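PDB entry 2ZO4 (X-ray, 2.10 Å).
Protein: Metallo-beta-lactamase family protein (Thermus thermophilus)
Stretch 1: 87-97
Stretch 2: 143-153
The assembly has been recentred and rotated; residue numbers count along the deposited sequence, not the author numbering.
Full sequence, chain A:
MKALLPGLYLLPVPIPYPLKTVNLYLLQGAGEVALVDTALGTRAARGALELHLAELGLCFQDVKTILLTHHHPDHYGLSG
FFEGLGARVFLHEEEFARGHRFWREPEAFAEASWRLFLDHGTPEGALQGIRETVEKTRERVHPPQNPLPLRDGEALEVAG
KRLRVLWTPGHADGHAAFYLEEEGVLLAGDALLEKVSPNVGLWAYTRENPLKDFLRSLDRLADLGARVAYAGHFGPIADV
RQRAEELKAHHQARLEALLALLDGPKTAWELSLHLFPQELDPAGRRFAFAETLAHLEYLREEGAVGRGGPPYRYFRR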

ATOM      1  N   ALA A  87      -1.599  -0.538  22.602  1.00 12.76           N
ATOM      2  CA  ALA A  87      -2.383  -1.070  21.484  1.00 12.89           C
ATOM      3  C   ALA A  87      -1.781  -2.335  20.889  1.00 13.00           C
ATOM      4  O   ALA A  87      -0.559  -2.518  20.870  1.00 13.05           O
ATOM      5  CB  ALA A  87      -2.548  -0.015  20.399  1.00 12.67           C
ATOM      6  N   ARG A  88      -2.652  -3.203  20.391  1.00 13.19           N
ATOM      7  CA  ARG A  88      -2.229  -4.408  19.692  1.00 13.52           C
ATOM      8  C   ARG A  88      -2.225  -4.152  18.188  1.00 12.97           C
ATOM      9  O   ARG A  88      -3.239  -3.736  17.624  1.00 12.88           O
ATOM     10  CB  ARG A  88      -3.160  -5.564  20.040  1.00 13.94           C
ATOM     11  CG  ARG A  88      -2.529  -6.926  19.858  1.00 16.24           C
ATOM     12  CD  ARG A  88      -2.768  -7.779  21.098  1.00 19.91           C
ATOM     13  NE  ARG A  88      -4.127  -8.304  21.160  1.00 21.65           N
ATOM     14  CZ  ARG A  88      -4.701  -8.779  22.263  1.00 22.81           C
ATOM     15  NH1 ARG A  88      -5.940  -9.240  22.210  1.00 22.73           N
ATOM     16  NH2 ARG A  88      -4.048  -8.782  23.422  1.00 23.51           N
ATOM     17  N   VAL A  89      -1.081  -4.397  17.551  1.00 12.71           N
ATOM     18  CA  VAL A  89      -0.915  -4.127  16.121  1.00 12.33           C
ATOM     19  C   VAL A  89      -0.994  -5.406  15.284  1.00 12.34           C
ATOM     20  O   VAL A  89      -0.289  -6.383  15.555  1.00 12.29           O
ATOM     21  CB  VAL A  89       0.410  -3.372  15.832  1.00 12.46           C
ATOM     22  CG1 VAL A  89       0.554  -3.061  14.345  1.00 12.06           C
ATOM     23  CG2 VAL A  89       0.472  -2.088  16.632  1.00 12.34           C
ATOM     24  N   PHE A  90      -1.861  -5.383  14.272  1.00 11.92           N
ATOM     25  CA  PHE A  90      -2.031  -6.498  13.346  1.00 11.85           C
ATOM     26  C   PHE A  90      -1.534  -6.126  11.950  1.00 11.74           C
ATOM     27  O   PHE A  90      -1.819  -5.031  11.452  1.00 11.30           O
ATOM     28  CB  PHE A  90      -3.503  -6.918  13.279  1.00 12.05           C
ATOM     29  CG  PHE A  90      -4.005  -7.599  14.525  1.00 12.71           C
ATOM     30  CD1 PHE A  90      -3.909  -8.978  14.663  1.00 13.05           C
ATOM     31  CD2 PHE A  90      -4.584  -6.860  15.557  1.00 12.70           C
ATOM     32  CE1 PHE A  90      -4.379  -9.618  15.808  1.00 13.15           C
ATOM     33  CE2 PHE A  90      -5.059  -7.485  16.703  1.00 12.58           C
ATOM     34  CZ  PHE A  90      -4.955  -8.869  16.831  1.00 13.23           C
ATOM     35  N   LEU A  91      -0.802  -7.052  11.330  1.00 11.57           N
ATOM     36  CA  LEU A  91      -0.141  -6.832  10.044  1.00 11.47           C
ATOM     37  C   LEU A  91      -0.116  -8.163   9.305  1.00 11.34           C
ATOM     38  O   LEU A  91       0.187  -9.187   9.918  1.00 11.01           O
ATOM     39  CB  LEU A  91       1.301  -6.381  10.291  1.00 11.48           C
ATOM     40  CG  LEU A  91       2.048  -5.298   9.502  1.00 12.54           C
ATOM     41  CD1 LEU A  91       3.527  -5.661   9.457  1.00 12.37           C
ATOM     42  CD2 LEU A  91       1.520  -5.049   8.095  1.00 13.01           C
ATOM     43  N   HIS A  92      -0.404  -8.168   8.002  1.00 11.09           N
ATOM     44  CA  HIS A  92      -0.376  -9.429   7.244  1.00 11.49           C
ATOM     45  C   HIS A  92       1.008 -10.073   7.233  1.00 11.78           C
ATOM     46  O   HIS A  92       2.016  -9.392   7.050  1.00 11.45           O
ATOM     47  CB  HIS A  92      -0.883  -9.265   5.812  1.00 11.09           C
ATOM     48  CG  HIS A  92      -1.005 -10.562   5.077  1.00 10.92           C
ATOM     49  ND1 HIS A  92       0.038 -11.117   4.368  1.00 10.11           N
ATOM     50  CD2 HIS A  92      -2.038 -11.431   4.968  1.00 10.53           C
ATOM     51  CE1 HIS A  92      -0.349 -12.267   3.847  1.00 10.56           C
ATOM     52  NE2 HIS A  92      -1.604 -12.480   4.197  1.00 10.30           N
ATOM     53  N   GLU A  93       1.024 -11.394   7.414  1.00 12.61           N
ATOM     54  CA  GLU A  93       2.252 -12.191   7.573  1.00 13.90           C
ATOM     55  C   GLU A  93       3.338 -11.935   6.511  1.00 13.88           C
ATOM     56  O   GLU A  93       4.527 -11.936   6.824  1.00 14.18           O
ATOM     57  CB  GLU A  93       1.909 -13.694   7.652  1.00 13.74           C
ATOM     58  CG  GLU A  93       1.143 -14.254   6.428  1.00 14.85           C
ATOM     59  CD  GLU A  93       0.651 -15.696   6.603  1.00 15.14           C
ATOM     60  OE1 GLU A  93       1.149 -16.411   7.497  1.00 17.01           O
ATOM     61  OE2 GLU A  93      -0.243 -16.118   5.837  1.00 16.65           O
ATOM     62  N   GLU A  94       2.918 -11.696   5.270  1.00 14.18           N
ATOM     63  CA  GLU A  94       3.838 -11.513   4.143  1.00 14.38           C
ATOM     64  C   GLU A  94       4.645 -10.199   4.192  1.00 14.03           C
ATOM     65  O   GLU A  94       5.647 -10.054   3.485  1.00 14.11           O
ATOM     66  CB  GLU A  94       3.069 -11.663   2.822  1.00 14.73           C
ATOM     67  CG  GLU A  94       3.909 -11.614   1.548  1.00 16.75           C
ATOM     68  CD  GLU A  94       4.680 -12.896   1.248  1.00 18.51           C
ATOM     69  OE1 GLU A  94       4.596 -13.878   2.014  1.00 19.75           O
ATOM     70  OE2 GLU A  94       5.378 -12.914   0.218  1.00 20.67           O
ATOM     71  N   GLU A  95       4.217  -9.255   5.030  1.00 13.63           N
ATOM     72  CA  GLU A  95       4.967  -8.014   5.240  1.00 13.36           C
ATOM     73  C   GLU A  95       6.188  -8.230   6.129  1.00 13.45           C
ATOM     74  O   GLU A  95       7.169  -7.494   6.023  1.00 13.49           O
ATOM     75  CB  GLU A  95       4.088  -6.927   5.877  1.00 13.39           C
ATOM     76  CG  GLU A  95       2.921  -6.418   5.034  1.00 12.64           C
ATOM     77  CD  GLU A  95       3.349  -5.559   3.852  1.00 12.03           C
ATOM     78  OE1 GLU A  95       3.982  -6.096   2.918  1.00 12.06           O
ATOM     79  OE2 GLU A  95       3.033  -4.350   3.847  1.00 10.39           O
ATOM     80  N   PHE A  96       6.118  -9.235   7.002  1.00 13.74           N
ATOM     81  CA  PHE A  96       7.071  -9.400   8.110  1.00 14.14           C
ATOM     82  C   PHE A  96       8.535  -9.492   7.694  1.00 14.24           C
ATOM     83  O   PHE A  96       9.379  -8.806   8.267  1.00 14.68           O
ATOM     84  CB  PHE A  96       6.683 -10.593   8.997  1.00 14.19           C
ATOM     85  CG  PHE A  96       5.627 -10.272  10.027  1.00 14.50           C
ATOM     86  CD1 PHE A  96       4.376  -9.788   9.642  1.00 13.95           C
ATOM     87  CD2 PHE A  96       5.878 -10.478  11.384  1.00 14.87           C
ATOM     88  CE1 PHE A  96       3.399  -9.495  10.590  1.00 14.51           C
ATOM     89  CE2 PHE A  96       4.906 -10.189  12.340  1.00 14.79           C
ATOM     90  CZ  PHE A  96       3.661  -9.699  11.941  1.00 14.13           C
ATOM     91  N   ALA A  97       8.831 -10.329   6.704  1.00 14.35           N
ATOM     92  CA  ALA A  97      10.202 -10.491   6.221  1.00 14.45           C
ATOM     93  C   ALA A  97      10.544  -9.502   5.112  1.00 14.28           C
ATOM     94  O   ALA A  97      11.654  -9.518   4.578  1.00 14.57           O
ATOM     95  CB  ALA A  97      10.446 -11.926   5.756  1.00 14.44           C
ATOM     96  N   PRO A 143       8.092   1.945  13.863  1.00 16.48           N
ATOM     97  CA  PRO A 143       7.732   0.550  13.604  1.00 16.31           C
ATOM     98  C   PRO A 143       7.285  -0.187  14.870  1.00 16.06           C
ATOM     99  O   PRO A 143       7.857   0.038  15.940  1.00 15.87           O
ATOM    100  CB  PRO A 143       9.038  -0.061  13.072  1.00 16.21           C
ATOM    101  CG  PRO A 143       9.914   1.106  12.727  1.00 16.22           C
ATOM    102  CD  PRO A 143       9.537   2.170  13.690  1.00 16.45           C
ATOM    103  N   PRO A 144       6.261  -1.053  14.752  1.00 15.70           N
ATOM    104  CA  PRO A 144       5.825  -1.860  15.886  1.00 15.74           C
ATOM    105  C   PRO A 144       6.872  -2.918  16.213  1.00 15.81           C
ATOM    106  O   PRO A 144       7.560  -3.404  15.312  1.00 15.42           O
ATOM    107  CB  PRO A 144       4.530  -2.514  15.381  1.00 15.59           C
ATOM    108  CG  PRO A 144       4.672  -2.552  13.909  1.00 15.24           C
ATOM    109  CD  PRO A 144       5.459  -1.324  13.544  1.00 15.76           C
ATOM    110  N   GLN A 145       6.996  -3.251  17.495  1.00 16.12           N
ATOM    111  CA  GLN A 145       7.973  -4.238  17.946  1.00 16.55           C
ATOM    112  C   GLN A 145       7.411  -5.646  17.887  1.00 16.01           C
ATOM    113  O   GLN A 145       8.103  -6.580  17.477  1.00 15.97           O
ATOM    114  CB  GLN A 145       8.447  -3.923  19.366  1.00 16.75           C
ATOM    115  CG  GLN A 145       9.679  -3.034  19.414  1.00 20.20           C
ATOM    116  CD  GLN A 145       9.431  -1.663  18.836  1.00 24.26           C
ATOM    117  OE1 GLN A 145       8.524  -0.954  19.273  1.00 26.67           O
ATOM    118  NE2 GLN A 145      10.232  -1.279  17.837  1.00 25.66           N
ATOM    119  N   ASN A 146       6.153  -5.788  18.298  1.00 15.69           N
ATOM    120  CA  ASN A 146       5.504  -7.092  18.370  1.00 15.63           C
ATOM    121  C   ASN A 146       4.177  -7.137  17.598  1.00 15.29           C
ATOM    122  O   ASN A 146       3.138  -7.453  18.186  1.00 15.17           O
ATOM    123  CB  ASN A 146       5.263  -7.493  19.839  1.00 15.85           C
ATOM    124  CG  ASN A 146       6.457  -7.219  20.739  1.00 16.87           C
ATOM    125  OD1 ASN A 146       7.582  -7.643  20.457  1.00 17.47           O
ATOM    126  ND2 ASN A 146       6.213  -6.513  21.844  1.00 17.13           N
ATOM    127  N   PRO A 147       4.199  -6.826  16.280  1.00 15.15           N
ATOM    128  CA  PRO A 147       2.947  -6.946  15.526  1.00 14.79           C
ATOM    129  C   PRO A 147       2.519  -8.408  15.400  1.00 14.60           C
ATOM    130  O   PRO A 147       3.366  -9.305  15.380  1.00 14.33           O
ATOM    131  CB  PRO A 147       3.302  -6.369  14.153  1.00 14.59           C
ATOM    132  CG  PRO A 147       4.773  -6.555  14.025  1.00 15.19           C
ATOM    133  CD  PRO A 147       5.315  -6.381  15.421  1.00 15.02           C
ATOM    134  N   LEU A 148       1.212  -8.637  15.348  1.00 14.45           N
ATOM    135  CA  LEU A 148       0.668  -9.983  15.189  1.00 14.43           C
ATOM    136  C   LEU A 148       0.346 -10.259  13.721  1.00 13.99           C
ATOM    137  O   LEU A 148      -0.313  -9.440  13.072  1.00 13.70           O
ATOM    138  CB  LEU A 148      -0.579 -10.169  16.062  1.00 14.44           C
ATOM    139  CG  LEU A 148      -0.350 -10.264  17.574  1.00 15.38           C
ATOM    140  CD1 LEU A 148      -1.661 -10.120  18.321  1.00 15.91           C
ATOM    141  CD2 LEU A 148       0.329 -11.587  17.939  1.00 16.97           C
ATOM    142  N   PRO A 149       0.826 -11.403  13.187  1.00 13.70           N
ATOM    143  CA  PRO A 149       0.621 -11.731  11.774  1.00 13.41           C
ATOM    144  C   PRO A 149      -0.812 -12.134  11.424  1.00 13.43           C
ATOM    145  O   PRO A 149      -1.376 -13.051  12.035  1.00 13.50           O
ATOM    146  CB  PRO A 149       1.589 -12.895  11.530  1.00 13.49           C
ATOM    147  CG  PRO A 149       1.769 -13.532  12.867  1.00 13.53           C
ATOM    148  CD  PRO A 149       1.631 -12.429  13.883  1.00 13.74           C
ATOM    149  N   LEU A 150      -1.383 -11.437  10.444  1.00 12.92           N
ATOM    150  CA  LEU A 150      -2.687 -11.785   9.894  1.00 12.60           C
ATOM    151  C   LEU A 150      -2.537 -12.787   8.759  1.00 12.58           C
ATOM    152  O   LEU A 150      -1.503 -12.843   8.103  1.00 11.92           O
ATOM    153  CB  LEU A 150      -3.427 -10.537   9.397  1.00 12.37           C
ATOM    154  CG  LEU A 150      -3.811  -9.478  10.437  1.00 12.19           C
ATOM    155  CD1 LEU A 150      -4.301  -8.204   9.751  1.00 12.04           C
ATOM    156  CD2 LEU A 150      -4.856 -10.007  11.399  1.00 10.35           C
ATOM    157  N   ARG A 151      -3.590 -13.563   8.532  1.00 12.81           N
ATOM    158  CA  ARG A 151      -3.598 -14.601   7.514  1.00 13.21           C
ATOM    159  C   ARG A 151      -4.777 -14.356   6.571  1.00 13.08           C
ATOM    160  O   ARG A 151      -5.823 -13.868   6.999  1.00 12.56           O
ATOM    161  CB  ARG A 151      -3.748 -15.962   8.195  1.00 13.60           C
ATOM    162  CG  ARG A 151      -3.036 -17.094   7.502  1.00 15.09           C
ATOM    163  CD  ARG A 151      -2.965 -18.332   8.391  1.00 16.93           C
ATOM    164  NE  ARG A 151      -1.970 -18.212   9.458  1.00 17.45           N
ATOM    165  CZ  ARG A 151      -1.343 -19.247  10.017  1.00 18.08           C
ATOM    166  NH1 ARG A 151      -1.599 -20.485   9.612  1.00 17.89           N
ATOM    167  NH2 ARG A 151      -0.459 -19.047  10.983  1.00 17.67           N
ATOM    168  N   ASP A 152      -4.609 -14.694   5.294  1.00 13.09           N
ATOM    169  CA  ASP A 152      -5.695 -14.563   4.324  1.00 13.16           C
ATOM    170  C   ASP A 152      -6.902 -15.389   4.763  1.00 13.19           C
ATOM    171  O   ASP A 152      -6.752 -16.533   5.196  1.00 12.95           O
ATOM    172  CB  ASP A 152      -5.234 -14.991   2.926  1.00 13.26           C
ATOM    173  CG  ASP A 152      -6.252 -14.651   1.838  1.00 14.00           C
ATOM    174  OD1 ASP A 152      -6.825 -13.542   1.868  1.00 13.72           O
ATOM    175  OD2 ASP A 152      -6.476 -15.497   0.943  1.00 15.24           O
ATOM    176  N   GLY A 153      -8.091 -14.798   4.667  1.00 13.19           N
ATOM    177  CA  GLY A 153      -9.335 -15.502   4.983  1.00 13.17           C
ATOM    178  C   GLY A 153      -9.686 -15.597   6.460  1.00 13.41           C
ATOM    179  O   GLY A 153     -10.726 -16.152   6.818  1.00 13.16           O
TER
HETATM  180  O   HOH W   1       1.479  -5.404  18.826  1.00 11.25           O
HETATM  181  O   HOH W   2      -2.099 -15.388   4.173  1.00 10.81           O

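The apolar centre lies on both faces of a two-stranded parallel pairing, in which Phe 90, Leu 91 and His 92 stand in register with Leu 148, Pro 149 and Leu 150. On the face carrying Phe 90, the ring packs against two leucines: Phe 90 CE1 lies 3.7 Å from Leu 148 CD1, and Phe 90 CD1 lies 3.6 Å from Leu 150 CD2. Both leucines adopt the m, t rotamer, and Leu 150, which is buried, loses 99 Å² to the other stretch. On the face carrying Leu 91, the packing runs through prolines. Leu 91 CB approaches Pro 147 CB at 4.3 Å, while Phe 96 CZ is 3.9 Å from Pro 147 CG; Pro 149 CB sits 4.2 Å from the centroid of the Phe 96 ring, 28° off its normal, an off-centre CH-pi contact. Val 89 CG1 extends the apolar surface to Pro 144 CB at 4.1 Å.

Four backbone hydrogen bonds join the strands: Leu 148 N to Val 89 O (2.7 Å, 171°), Leu 91 N to Leu 148 O (3.0 Å), Leu 150 N to Leu 91 O (2.8 Å) and Glu 93 N to Leu 150 O (3.0 Å). Pro 149 lacks an amide hydrogen, yet fits this ladder because the donors on its strand are Leu 148 and Leu 150; its CA makes a CA-H...O contact with Leu 91 O at 3.2 Å.

Water closes both ends. Water 1 accepts from Val 89 N (3.0 Å) and donates to Asn 146 O (2.7 Å). Water 2 accepts from Asp 152 N (2.8 Å), donates to Glu 93 OE2 (2.6 Å) and hydrogen-bonds His 92 NE2 (2.9 Å), linking imidazole, carboxylate and backbone. At the exposed margin, Glu 93 OE1 and Arg 151 NE are 4.1 Å apart; the oxygen lies well outside the guanidinium plane, so their charges attract without a salt bridge.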